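Local structure of uncharacterized protein (Chondromyces crocatus, 6I86) at residues Val125-Glu128 / Ser129-Asp133. The protein is of unknown function but is encoded in the crocagin gene cluster and probably takes part in the biosynthesis of this ribosomally made peptide. Numbering follows the deposited sequence.
Sequences VHEE and SKHYD
E128 and Y132, four residues apart, are joined by a short hydrogen bond of 2.6 Å from Y132 OH to E128 OE2. The hydroxyl meets the carboxylate from above its plane, while OE2 itself lies at the edge of the phenol ring, and the two planes stand 77° apart. E127, by contrast, turns to K130: its OE1 receives NZ at 2.8 Å in a salt bridge, on the syn side of the carboxylate. A bend at chi2 (71°) brings the E127 carboxylate round to the extended lysine, and a water that donates to OE2 and accepts from NZ closes the bridge. The other flank of E127 rests near the imidazole of H131, with OE2 3.3 Å from CE1; K130 CB covers one face of that ring. The backbone of helix 125-128 leads into a type I turn from E128 to H131, with H131 N bonded to E128 O at 3.0 Å; S129 N bonds V125 O four residues back (2.9 Å) and K130 N bonds E127 O three residues back. Further out, the buried carboxylates have additional donors: W123 NE1 and the backbone N of V57 for E128, G145 N for E127. D147 and E144 hold the two nitrogens of H131, fixing its ring and probably favouring the protonated form, while Y132 packs on F62 of strand 60-69.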
# COMPACT_ATOMS: atom_id res chain seq x y z
N VAL A 125 -8.45 1.95 -11.64
CA VAL A 125 -7.71 2.69 -12.65
C VAL A 125 -8.51 3.92 -13.09
O VAL A 125 -7.93 4.97 -13.41
CB VAL A 125 -7.37 1.77 -13.84
CG1 VAL A 125 -6.62 2.54 -14.92
CG2 VAL A 125 -6.57 0.57 -13.37
N HIS A 126 -9.84 3.81 -13.11
CA HIS A 126 -10.68 4.95 -13.45
C HIS A 126 -10.49 6.09 -12.46
O HIS A 126 -10.37 7.25 -12.85
CB HIS A 126 -12.14 4.51 -13.51
CG HIS A 126 -13.04 5.51 -14.17
ND1 HIS A 126 -14.07 6.15 -13.51
CD2 HIS A 126 -13.07 5.98 -15.44
CE1 HIS A 126 -14.69 6.97 -14.34
NE2 HIS A 126 -14.10 6.88 -15.52
N GLU A 127 -10.47 5.77 -11.16
CA GLU A 127 -10.26 6.81 -10.16
C GLU A 127 -8.83 7.32 -10.18
O GLU A 127 -8.59 8.52 -10.04
CB GLU A 127 -10.62 6.27 -8.77
CG GLU A 127 -10.65 7.33 -7.68
CD GLU A 127 -11.83 8.27 -7.80
OE1 GLU A 127 -12.79 7.94 -8.53
OE2 GLU A 127 -11.81 9.34 -7.16
N GLU A 128 -7.86 6.41 -10.36
CA GLU A 128 -6.46 6.82 -10.45
C GLU A 128 -6.25 7.85 -11.55
O GLU A 128 -5.56 8.86 -11.35
CB GLU A 128 -5.57 5.60 -10.71
CG GLU A 128 -4.15 5.95 -11.10
CD GLU A 128 -3.38 4.79 -11.71
OE1 GLU A 128 -3.63 3.63 -11.30
OE2 GLU A 128 -2.53 5.04 -12.58
N SER A 129 -6.85 7.62 -12.72
CA SER A 129 -6.68 8.51 -13.86
C SER A 129 -7.32 9.88 -13.67
O SER A 129 -7.15 10.74 -14.54
CB SER A 129 -7.24 7.85 -15.12
OG SER A 129 -8.63 7.62 -15.00
N LYS A 130 -8.03 10.11 -12.57
CA LYS A 130 -8.52 11.44 -12.26
C LYS A 130 -7.48 12.32 -11.58
O LYS A 130 -7.71 13.52 -11.43
CB LYS A 130 -9.75 11.38 -11.34
CG LYS A 130 -10.98 10.71 -11.91
CD LYS A 130 -12.07 10.64 -10.85
CE LYS A 130 -13.26 9.81 -11.31
NZ LYS A 130 -14.25 9.63 -10.21
N HIS A 131 -6.34 11.75 -11.17
CA HIS A 131 -5.47 12.38 -10.20
C HIS A 131 -4.03 12.48 -10.67
O HIS A 131 -3.11 12.61 -9.85
CB HIS A 131 -5.55 11.63 -8.87
CG HIS A 131 -6.95 11.52 -8.34
ND1 HIS A 131 -7.53 10.32 -8.00
CD2 HIS A 131 -7.88 12.47 -8.10
CE1 HIS A 131 -8.77 10.54 -7.58
NE2 HIS A 131 -9.00 11.83 -7.62
N TYR A 132 -3.80 12.44 -11.99
CA TYR A 132 -2.46 12.64 -12.52
C TYR A 132 -2.03 14.10 -12.45
O TYR A 132 -0.83 14.38 -12.44
CB TYR A 132 -2.39 12.15 -13.97
CG TYR A 132 -2.64 10.67 -14.13
CD1 TYR A 132 -2.16 9.76 -13.19
CD2 TYR A 132 -3.36 10.18 -15.21
CE1 TYR A 132 -2.38 8.40 -13.33
CE2 TYR A 132 -3.58 8.82 -15.36
CZ TYR A 132 -3.10 7.94 -14.42
OH TYR A 132 -3.32 6.59 -14.56
N ASP A 133 -2.98 15.04 -12.39
CA ASP A 133 -2.68 16.46 -12.40
C ASP A 133 -2.78 17.09 -11.01
O ASP A 133 -2.70 18.32 -10.90
CB ASP A 133 -3.61 17.20 -13.36
CG ASP A 133 -3.37 16.82 -14.81
OD1 ASP A 133 -2.23 16.41 -15.13
OD2 ASP A 133 -4.31 16.93 -15.63
O HOH W 1 -14.21 10.48 -7.25